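Local atomic coordinates of hydrazine synthase subunit alpha (Candidatus Kuenenia stuttgartiensis, PDB entry 5C2V), a protein that forms, with the beta and gamma subunits, the hydrazine synthase complex, and itself carries out the second half-reaction, condensing hydroxylamine with ammonia to give hydrazine. Residues D[719-724]-D[735-740]; D[668-673]-D[686-691]. All coordinates share one frame; numbering follows the deposited sequence.

Interaction 1 of 2, residues D[719-724]-D[735-740]. With HEC (heme c), chain B.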
ATOM      1  N   VAL D 719     -26.736   6.511  -3.250  1.00 40.32           N
ATOM      2  CA  VAL D 719     -26.950   7.625  -4.163  1.00 53.57           C
ATOM      3  C   VAL D 719     -27.201   7.116  -5.580  1.00 49.35           C
ATOM      4  O   VAL D 719     -28.013   7.678  -6.318  1.00 61.62           O
ATOM      5  CB  VAL D 719     -25.750   8.588  -4.157  1.00 49.97           C
ATOM      6  CG1 VAL D 719     -26.009   9.776  -5.063  1.00 46.23           C
ATOM      7  CG2 VAL D 719     -25.465   9.059  -2.741  1.00 39.84           C
ATOM      8  N   TRP D 720     -26.502   6.046  -5.951  1.00 42.13           N
ATOM      9  CA  TRP D 720     -26.722   5.381  -7.233  1.00 42.26           C
ATOM     10  C   TRP D 720     -28.182   4.979  -7.393  1.00 46.74           C
ATOM     11  O   TRP D 720     -28.761   5.118  -8.470  1.00 42.95           O
ATOM     12  CB  TRP D 720     -25.825   4.146  -7.364  1.00 50.43           C
ATOM     13  CG  TRP D 720     -24.437   4.434  -7.854  1.00 46.23           C
ATOM     14  CD1 TRP D 720     -23.581   5.386  -7.385  1.00 39.82           C
ATOM     15  CD2 TRP D 720     -23.739   3.748  -8.901  1.00 49.52           C
ATOM     16  NE1 TRP D 720     -22.395   5.342  -8.080  1.00 47.33           N
ATOM     17  CE2 TRP D 720     -22.467   4.344  -9.015  1.00 50.62           C
ATOM     18  CE3 TRP D 720     -24.066   2.689  -9.753  1.00 42.47           C
ATOM     19  CZ2 TRP D 720     -21.524   3.918  -9.949  1.00 51.12           C
ATOM     20  CZ3 TRP D 720     -23.128   2.268 -10.678  1.00 42.58           C
ATOM     21  CH2 TRP D 720     -21.873   2.881 -10.769  1.00 47.15           C
ATOM     22  N   ARG D 721     -28.774   4.483  -6.311  1.00 38.46           N
ATOM     23  CA  ARG D 721     -30.165   4.047  -6.333  1.00 40.06           C
ATOM     24  C   ARG D 721     -31.137   5.218  -6.250  1.00 42.40           C
ATOM     25  O   ARG D 721     -32.182   5.211  -6.900  1.00 44.63           O
ATOM     26  CB  ARG D 721     -30.436   3.064  -5.192  1.00 49.01           C
ATOM     27  CG  ARG D 721     -29.740   1.723  -5.357  1.00 42.78           C
ATOM     28  CD  ARG D 721     -29.983   1.152  -6.745  1.00 36.73           C
ATOM     29  NE  ARG D 721     -31.405   1.073  -7.068  1.00 47.97           N
ATOM     30  CZ  ARG D 721     -32.182   0.037  -6.771  1.00 47.09           C
ATOM     31  NH1 ARG D 721     -31.675  -1.013  -6.140  1.00 29.65           N
ATOM     32  NH2 ARG D 721     -33.466   0.052  -7.102  1.00 55.17           N
ATOM     33  N   LEU D 722     -30.794   6.221  -5.448  1.00 50.74           N
ATOM     34  CA  LEU D 722     -31.649   7.391  -5.298  1.00 44.43           C
ATOM     35  C   LEU D 722     -31.741   8.186  -6.600  1.00 55.23           C
ATOM     36  O   LEU D 722     -32.740   8.856  -6.851  1.00 48.85           O
ATOM     37  CB  LEU D 722     -31.146   8.286  -4.163  1.00 47.87           C
ATOM     38  CG  LEU D 722     -31.428   7.770  -2.750  1.00 46.34           C
ATOM     39  CD1 LEU D 722     -30.735   8.632  -1.707  1.00 32.49           C
ATOM     40  CD2 LEU D 722     -32.926   7.712  -2.490  1.00 39.37           C
ATOM     41  N   TYR D 723     -30.690   8.132  -7.414  1.00 52.64           N
ATOM     42  CA  TYR D 723     -30.734   8.741  -8.741  1.00 45.17           C
ATOM     43  C   TYR D 723     -31.037   7.727  -9.849  1.00 50.82           C
ATOM     44  O   TYR D 723     -31.233   8.108 -11.003  1.00 40.23           O
ATOM     45  CB  TYR D 723     -29.414   9.454  -9.041  1.00 43.51           C
ATOM     46  CG  TYR D 723     -29.225  10.745  -8.277  1.00 54.96           C
ATOM     47  CD1 TYR D 723     -28.830  10.736  -6.947  1.00 51.07           C
ATOM     48  CD2 TYR D 723     -29.436  11.974  -8.889  1.00 57.95           C
ATOM     49  CE1 TYR D 723     -28.652  11.914  -6.244  1.00 57.19           C
ATOM     50  CE2 TYR D 723     -29.261  13.158  -8.196  1.00 52.59           C
ATOM     51  CZ  TYR D 723     -28.871  13.121  -6.874  1.00 55.37           C
ATOM     52  OH  TYR D 723     -28.695  14.296  -6.179  1.00 52.97           O
ATOM     53  N   GLU D 724     -31.095   6.447  -9.482  1.00 58.97           N
ATOM     54  CA  GLU D 724     -31.340   5.351 -10.427  1.00 44.14           C
ATOM     55  C   GLU D 724     -30.490   5.427 -11.698  1.00 48.49           C
ATOM     56  O   GLU D 724     -31.014   5.321 -12.808  1.00 41.55           O
ATOM     57  CB  GLU D 724     -32.822   5.299 -10.808  1.00 36.67           C
ATOM     58  CG  GLU D 724     -33.753   4.887  -9.674  1.00 58.06           C
ATOM     59  CD  GLU D 724     -33.592   3.430  -9.266  1.00 64.41           C
ATOM     60  OE1 GLU D 724     -34.161   3.039  -8.225  1.00 53.03           O
ATOM     61  OE2 GLU D 724     -32.904   2.671  -9.983  1.00 55.43           O
ATOM     62  N   LYS D 735     -23.345  -6.774  -8.472  1.00 51.41           N
ATOM     63  CA  LYS D 735     -24.787  -6.747  -8.679  1.00 54.28           C
ATOM     64  C   LYS D 735     -25.373  -5.504  -8.028  1.00 56.06           C
ATOM     65  O   LYS D 735     -25.480  -5.430  -6.807  1.00 58.90           O
ATOM     66  CB  LYS D 735     -25.446  -8.002  -8.101  1.00 78.87           C
ATOM     67  CG  LYS D 735     -24.919  -9.316  -8.656  1.00 73.78           C
ATOM     68  CD  LYS D 735     -25.407  -9.560 -10.073  1.00 67.87           C
ATOM     69  CE  LYS D 735     -25.060 -10.966 -10.538  1.00 74.73           C
ATOM     70  NZ  LYS D 735     -23.591 -11.203 -10.532  1.00 82.00           N
ATOM     71  N   ILE D 736     -25.777  -4.541  -8.846  1.00 49.36           N
ATOM     72  CA  ILE D 736     -26.278  -3.272  -8.334  1.00 47.75           C
ATOM     73  C   ILE D 736     -27.786  -3.165  -8.523  1.00 46.39           C
ATOM     74  O   ILE D 736     -28.538  -3.087  -7.552  1.00 51.14           O
ATOM     75  CB  ILE D 736     -25.587  -2.076  -9.014  1.00 57.37           C
ATOM     76  CG1 ILE D 736     -24.072  -2.162  -8.821  1.00 50.04           C
ATOM     77  CG2 ILE D 736     -26.122  -0.764  -8.460  1.00 52.24           C
ATOM     78  CD1 ILE D 736     -23.308  -1.019  -9.445  1.00 61.88           C
ATOM     79  N   PHE D 737     -28.219  -3.156  -9.778  1.00 47.68           N
ATOM     80  CA  PHE D 737     -29.636  -3.052 -10.094  1.00 49.71           C
ATOM     81  C   PHE D 737     -30.246  -4.422 -10.367  1.00 59.23           C
ATOM     82  O   PHE D 737     -29.887  -5.083 -11.342  1.00 54.76           O
ATOM     83  CB  PHE D 737     -29.845  -2.130 -11.295  1.00 55.57           C
ATOM     84  CG  PHE D 737     -29.157  -0.803 -11.162  1.00 57.86           C
ATOM     85  CD1 PHE D 737     -29.660   0.170 -10.316  1.00 62.63           C
ATOM     86  CD2 PHE D 737     -28.003  -0.530 -11.879  1.00 56.94           C
ATOM     87  CE1 PHE D 737     -29.029   1.392 -10.189  1.00 61.69           C
ATOM     88  CE2 PHE D 737     -27.366   0.690 -11.755  1.00 57.33           C
ATOM     89  CZ  PHE D 737     -27.881   1.653 -10.909  1.00 54.52           C
ATOM     90  N   PRO D 738     -31.173  -4.854  -9.498  1.00 67.55           N
ATOM     91  CA  PRO D 738     -31.869  -6.137  -9.637  1.00 50.27           C
ATOM     92  C   PRO D 738     -32.659  -6.224 -10.938  1.00 45.56           C
ATOM     93  O   PRO D 738     -33.315  -5.255 -11.322  1.00 61.26           O
ATOM     94  CB  PRO D 738     -32.813  -6.161  -8.430  1.00 43.04           C
ATOM     95  CG  PRO D 738     -32.207  -5.216  -7.452  1.00 68.11           C
ATOM     96  CD  PRO D 738     -31.581  -4.138  -8.277  1.00 51.02           C
ATOM     97  N   ILE D 739     -32.589  -7.368 -11.610  1.00 55.73           N
ATOM     98  CA  ILE D 739     -33.354  -7.569 -12.833  1.00 55.48           C
ATOM     99  C   ILE D 739     -34.766  -8.045 -12.512  1.00 50.72           C
ATOM    100  O   ILE D 739     -35.649  -8.007 -13.364  1.00 73.67           O
ATOM    101  CB  ILE D 739     -32.676  -8.587 -13.772  1.00 73.03           C
ATOM    102  CG1 ILE D 739     -32.702  -9.989 -13.160  1.00 74.47           C
ATOM    103  CG2 ILE D 739     -31.249  -8.155 -14.084  1.00 66.70           C
ATOM    104  CD1 ILE D 739     -32.046 -11.045 -14.023  1.00 85.89           C
ATOM    105  N   GLU D 740     -34.975  -8.485 -11.274  1.00 47.68           N
ATOM    106  CA  GLU D 740     -36.275  -8.996 -10.853  1.00 61.72           C
ATOM    107  C   GLU D 740     -36.782  -8.305  -9.593  1.00 54.44           C
ATOM    108  O   GLU D 740     -36.067  -8.204  -8.597  1.00 49.68           O
ATOM    109  CB  GLU D 740     -36.206 -10.507 -10.620  1.00 61.86           C
ATOM    110  CG  GLU D 740     -36.827 -11.335 -11.731  1.00 64.44           C
ATOM    111  CD  GLU D 740     -36.773 -12.824 -11.445  1.00 75.34           C
ATOM    112  OE1 GLU D 740     -35.763 -13.285 -10.872  1.00 65.13           O
ATOM    113  OE2 GLU D 740     -37.744 -13.531 -11.789  1.00 58.45           O
TER
HETATM  114 FE   HEC B 906     -35.921   0.915  -0.861  1.00 45.26          FE
HETATM  115  CHA HEC B 906     -34.127  -1.695  -2.183  1.00 38.26           C
HETATM  116  CHB HEC B 906     -33.002   2.545  -0.088  1.00 52.26           C
HETATM  117  CHC HEC B 906     -37.717   3.604   0.369  1.00 58.54           C
HETATM  118  CHD HEC B 906     -38.876  -0.767  -1.380  1.00 54.04           C
HETATM  119  NA  HEC B 906     -33.937   0.487  -1.055  1.00 37.90           N
HETATM  120  C1A HEC B 906     -33.415  -0.617  -1.703  1.00 51.49           C
HETATM  121  C2A HEC B 906     -31.979  -0.442  -1.790  1.00 42.97           C
HETATM  122  C3A HEC B 906     -31.666   0.723  -1.215  1.00 51.66           C
HETATM  123  C4A HEC B 906     -32.891   1.335  -0.739  1.00 45.98           C
HETATM  124  CMA HEC B 906     -30.247   1.315  -1.081  1.00 41.19           C
HETATM  125  CAA HEC B 906     -30.984  -1.430  -2.437  1.00 42.64           C
HETATM  126  CBA HEC B 906     -30.525  -2.451  -1.400  1.00 49.45           C
HETATM  127  CGA HEC B 906     -29.448  -3.322  -1.992  1.00 53.98           C
HETATM  128  O1A HEC B 906     -28.625  -3.876  -1.217  1.00 43.41           O
HETATM  129  O2A HEC B 906     -29.402  -3.454  -3.242  1.00 36.17           O
HETATM  130  NB  HEC B 906     -35.449   2.713   0.036  1.00 56.47           N
HETATM  131  C1B HEC B 906     -34.174   3.233   0.148  1.00 49.25           C
HETATM  132  C2B HEC B 906     -34.292   4.621   0.552  1.00 37.24           C
HETATM  133  C3B HEC B 906     -35.593   4.907   0.686  1.00 54.66           C
HETATM  134  C4B HEC B 906     -36.345   3.715   0.356  1.00 47.67           C
HETATM  135  CMB HEC B 906     -33.110   5.582   0.804  1.00 43.07           C
HETATM  136  CAB HEC B 906     -36.217   6.260   1.095  1.00 45.85           C
HETATM  137  CBB HEC B 906     -36.064   7.282  -0.053  1.00 42.55           C
HETATM  138  NC  HEC B 906     -37.918   1.343  -0.565  1.00 46.65           N
HETATM  139  C1C HEC B 906     -38.441   2.508  -0.039  1.00 58.57           C
HETATM  140  C2C HEC B 906     -39.886   2.429  -0.105  1.00 57.82           C
HETATM  141  C3C HEC B 906     -40.204   1.180  -0.470  1.00 56.31           C
HETATM  142  C4C HEC B 906     -38.975   0.499  -0.846  1.00 54.58           C
HETATM  143  CMC HEC B 906     -40.835   3.466   0.536  1.00 46.59           C
HETATM  144  CAC HEC B 906     -41.630   0.592  -0.609  1.00 37.12           C
HETATM  145  CBC HEC B 906     -42.423   1.314  -1.723  1.00 37.74           C
HETATM  146  ND  HEC B 906     -36.418  -0.965  -1.654  1.00 55.49           N
HETATM  147  C1D HEC B 906     -37.729  -1.415  -1.793  1.00 48.97           C
HETATM  148  C2D HEC B 906     -37.705  -2.701  -2.453  1.00 57.95           C
HETATM  149  C3D HEC B 906     -36.226  -3.010  -2.725  1.00 62.10           C
HETATM  150  C4D HEC B 906     -35.498  -1.871  -2.183  1.00 46.65           C
HETATM  151  CMD HEC B 906     -38.922  -3.578  -2.820  1.00 46.49           C
HETATM  152  CAD HEC B 906     -35.706  -4.301  -3.411  1.00 40.26           C
HETATM  153  CBD HEC B 906     -34.522  -4.098  -4.356  1.00 41.71           C
HETATM  154  CGD HEC B 906     -34.811  -3.063  -5.413  1.00 57.04           C
HETATM  155  O1D HEC B 906     -33.834  -2.506  -5.977  1.00 40.56           O
HETATM  156  O2D HEC B 906     -36.005  -2.792  -5.696  1.00 74.10           O
HETATM  157  O   HOH W   1     -29.433  -1.757  -5.345  1.00 32.92           O

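Interaction 2 of 2, residues D[668-673]-D[686-691]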
ATOM      1  N   PRO D 668     -31.610  -2.232   3.328  1.00 61.63           N
ATOM      2  CA  PRO D 668     -31.107  -1.951   4.678  1.00 45.36           C
ATOM      3  C   PRO D 668     -32.242  -1.640   5.647  1.00 56.28           C
ATOM      4  O   PRO D 668     -33.318  -1.241   5.202  1.00 46.52           O
ATOM      5  CB  PRO D 668     -30.214  -0.728   4.466  1.00 47.84           C
ATOM      6  CG  PRO D 668     -30.848  -0.018   3.322  1.00 57.17           C
ATOM      7  CD  PRO D 668     -31.391  -1.094   2.415  1.00 52.34           C
ATOM      8  N   ASN D 669     -32.013  -1.810   6.946  1.00 49.60           N
ATOM      9  CA  ASN D 669     -33.085  -1.604   7.908  1.00 49.56           C
ATOM     10  C   ASN D 669     -33.071  -0.164   8.397  1.00 55.90           C
ATOM     11  O   ASN D 669     -32.197   0.242   9.165  1.00 54.74           O
ATOM     12  CB  ASN D 669     -32.941  -2.580   9.080  1.00 51.71           C
ATOM     13  CG  ASN D 669     -34.059  -2.450  10.095  1.00 49.76           C
ATOM     14  OD1 ASN D 669     -35.106  -1.865   9.816  1.00 61.86           O
ATOM     15  ND2 ASN D 669     -33.843  -3.004  11.283  1.00 55.79           N
ATOM     16  N   LEU D 670     -34.054   0.602   7.937  1.00 49.95           N
ATOM     17  CA  LEU D 670     -34.125   2.033   8.208  1.00 63.58           C
ATOM     18  C   LEU D 670     -35.105   2.393   9.324  1.00 62.39           C
ATOM     19  O   LEU D 670     -35.269   3.565   9.657  1.00 72.69           O
ATOM     20  CB  LEU D 670     -34.480   2.779   6.922  1.00 57.21           C
ATOM     21  CG  LEU D 670     -33.518   2.474   5.768  1.00 36.86           C
ATOM     22  CD1 LEU D 670     -33.887   3.248   4.514  1.00 46.09           C
ATOM     23  CD2 LEU D 670     -32.080   2.760   6.178  1.00 40.79           C
ATOM     24  N   GLY D 671     -35.764   1.386   9.888  1.00 58.74           N
ATOM     25  CA  GLY D 671     -36.762   1.619  10.917  1.00 49.70           C
ATOM     26  C   GLY D 671     -36.162   1.788  12.299  1.00 54.71           C
ATOM     27  O   GLY D 671     -34.944   1.737  12.467  1.00 46.95           O
ATOM     28  N   GLY D 672     -37.019   2.000  13.292  1.00 50.20           N
ATOM     29  CA  GLY D 672     -36.577   2.103  14.671  1.00 59.65           C
ATOM     30  C   GLY D 672     -36.413   3.526  15.170  1.00 71.25           C
ATOM     31  O   GLY D 672     -36.219   3.753  16.365  1.00 75.70           O
ATOM     32  N   GLY D 673     -36.491   4.488  14.256  1.00 71.49           N
ATOM     33  CA  GLY D 673     -36.348   5.887  14.613  1.00 51.05           C
ATOM     34  C   GLY D 673     -34.955   6.231  15.108  1.00 63.20           C
ATOM     35  O   GLY D 673     -33.963   5.678  14.633  1.00 63.40           O
ATOM     36  N   SER D 686     -28.342   5.128  15.724  1.00 39.84           N
ATOM     37  CA  SER D 686     -29.616   4.453  15.524  1.00 51.24           C
ATOM     38  C   SER D 686     -29.476   3.270  14.571  1.00 56.11           C
ATOM     39  O   SER D 686     -28.372   2.928  14.142  1.00 42.38           O
ATOM     40  CB  SER D 686     -30.665   5.432  14.993  1.00 50.55           C
ATOM     41  OG  SER D 686     -30.271   5.985  13.750  1.00 53.49           O
ATOM     42  N   ARG D 687     -30.605   2.649  14.246  1.00 45.70           N
ATOM     43  CA  ARG D 687     -30.622   1.493  13.357  1.00 46.52           C
ATOM     44  C   ARG D 687     -30.260   1.876  11.925  1.00 54.79           C
ATOM     45  O   ARG D 687     -29.483   1.184  11.265  1.00 41.86           O
ATOM     46  CB  ARG D 687     -31.997   0.820  13.390  1.00 55.20           C
ATOM     47  CG  ARG D 687     -32.159  -0.313  12.390  1.00 57.84           C
ATOM     48  CD  ARG D 687     -31.119  -1.397  12.616  1.00 53.86           C
ATOM     49  NE  ARG D 687     -31.266  -2.031  13.921  1.00 55.90           N
ATOM     50  CZ  ARG D 687     -30.364  -2.845  14.460  1.00 59.51           C
ATOM     51  NH1 ARG D 687     -29.244  -3.121  13.805  1.00 33.58           N
ATOM     52  NH2 ARG D 687     -30.581  -3.382  15.653  1.00 53.67           N
ATOM     53  N   ALA D 688     -30.829   2.981  11.451  1.00 52.30           N
ATOM     54  CA  ALA D 688     -30.607   3.433  10.081  1.00 43.22           C
ATOM     55  C   ALA D 688     -29.143   3.783   9.832  1.00 43.67           C
ATOM     56  O   ALA D 688     -28.585   3.447   8.786  1.00 57.11           O
ATOM     57  CB  ALA D 688     -31.498   4.626   9.771  1.00 49.10           C
ATOM     58  N   TYR D 689     -28.522   4.453  10.799  1.00 43.86           N
ATOM     59  CA  TYR D 689     -27.123   4.841  10.674  1.00 47.66           C
ATOM     60  C   TYR D 689     -26.218   3.614  10.661  1.00 39.62           C
ATOM     61  O   TYR D 689     -25.297   3.522   9.850  1.00 50.19           O
ATOM     62  CB  TYR D 689     -26.714   5.783  11.810  1.00 41.50           C
ATOM     63  CG  TYR D 689     -25.332   6.376  11.635  1.00 39.52           C
ATOM     64  CD1 TYR D 689     -24.214   5.764  12.189  1.00 43.64           C
ATOM     65  CD2 TYR D 689     -25.146   7.547  10.912  1.00 47.79           C
ATOM     66  CE1 TYR D 689     -22.950   6.302  12.029  1.00 38.80           C
ATOM     67  CE2 TYR D 689     -23.887   8.093  10.748  1.00 41.80           C
ATOM     68  CZ  TYR D 689     -22.794   7.467  11.307  1.00 42.69           C
ATOM     69  OH  TYR D 689     -21.539   8.009  11.144  1.00 40.42           O
ATOM     70  N   ASN D 690     -26.484   2.678  11.567  1.00 56.94           N
ATOM     71  CA  ASN D 690     -25.725   1.433  11.624  1.00 45.71           C
ATOM     72  C   ASN D 690     -25.860   0.636  10.333  1.00 45.47           C
ATOM     73  O   ASN D 690     -24.898   0.026   9.865  1.00 45.19           O
ATOM     74  CB  ASN D 690     -26.177   0.580  12.811  1.00 30.02           C
ATOM     75  CG  ASN D 690     -25.609   1.068  14.129  1.00 44.52           C
ATOM     76  OD1 ASN D 690     -24.450   0.803  14.455  1.00 41.33           O
ATOM     77  ND2 ASN D 690     -26.424   1.778  14.900  1.00 49.88           N
ATOM     78  N   SER D 691     -27.059   0.649   9.760  1.00 34.92           N
ATOM     79  CA  SER D 691     -27.316  -0.050   8.508  1.00 41.89           C
ATOM     80  C   SER D 691     -26.551   0.582   7.348  1.00 48.35           C
ATOM     81  O   SER D 691     -25.838  -0.103   6.618  1.00 58.49           O
ATOM     82  CB  SER D 691     -28.814  -0.062   8.197  1.00 27.77           C
ATOM     83  OG  SER D 691     -29.540  -0.762   9.193  1.00 50.97           O
TER
HETATM   84  O   HOH W   2     -33.138   4.007  12.575  1.00 58.13           O
HETATM   85  O   HOH W   3     -32.898   3.207  15.752  1.00 60.77           O

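Interaction 1 of 2, residues D[719-724]-D[735-740]
Oxygen O1D of a heme c propionate is gripped by both terminal nitrogens of Arg721, while Pro738, meeting Arg721 tip to tip, touches the same oxygen through its ring. Arg721 NH1 lies 2.6 Å from O1D and NH2 2.8 Å. Both bonds are bent (148° and 137° at the hydrogen), since one oxygen near the guanidinium plane is shared by two N-H groups. Arg721 NH2 also reaches Glu724 OE1 at 3.3 Å, a salt bridge on the syn lone pair of that oxygen. Glu724 OE1 further accepts the backbone N-H of His745, an axial heme ligand, and OE2 pairs with Arg742. Water 1 accepts from Arg721 NH1 and donates to Ile736 O and to O2A of the second propionate. Beside the salt bridge, Phe737 and Arg721 run past each other in opposite senses, ring and guanidinium planes 67° apart, with Phe737 CE1 3.6 Å from Arg721 CD. Ile736 CG2 covers the centre of one Phe737 face, and Ile736 CD1 sits 3.5 Å from Trp720 CZ3. A Schellman motif at Glu724 ends the helix here. The guanidinium thus spreads its charge over propionate and carboxylate, which would moderate the negative charge beside this bis-histidine heme.

Interaction 2 of 2, residues D[668-673]-D[686-691]
Both Asn669 (chi1 -178°) and Arg687 (chi1 174°) hold CG anti to their backbone N, and a bend at chi2 of Arg687 sets its CD, so that CG and CD both lie against the Asn669 amide. Asn669 ND2 lies 3.4 Å from Arg687 CG and equally close to CD. Although the two side chains cross at a slant, the amide and guanidinium planes are only 8° apart. The amide oxygen Asn669 OD1 turns back to its own loop, accepting a weak hydrogen bond from Gly671 N. On the backbone side, Ser691 OG stands 2.8 Å from Asn669 O and also 2.8 Å from Arg687 O; its single proton could serve either. Apolar contact is modest: Leu670 CD2 rests 4.1 Å from Ala688 CB, and Pro668 CB meets Ser691 CB. At the start of the helix, two waters bridge the segments. Water 2 accepts from Ala688 N at 2.8 Å and can donate to Gly671 O and Gly673 O; water 3 accepts from Arg687 N and can donate to Gly673 O. The N-cap residue Ser686 directs OG to Gln651 of helix 646-657. At the heme side, Pro668 O accepts from ND1 of His662, an axial heme ligand, and Leu670 packs on Cys658, which is covalently attached to the same heme. The first helical N-H groups are thus satisfied by water, and the helix backs a loop whose Pro668 carbonyl would help fix the rotation of the His662 imidazole.

How the interactions relate
Both contacts belong to the C-terminal, cytochrome c-like part of the chain and lie beside the same bis-histidine heme; their centres are 20 Å apart and they do not touch. Each pairs a short helix with a loop and is partly buried. Interaction 1 faces the propionates, where charge dominates, with aromatic and aliphatic side chains packed alongside; its Lys735 packs on Glu296 of the beta subunit. Interaction 2 has no salt bridge: backbone carbonyls, waters and the Arg687-Asn669 packing carry it, and its segments meet no other protein chain. Each bonds to one axial ligand of the iron, interaction 2 through the ligand's side chain and interaction 1 through its main chain.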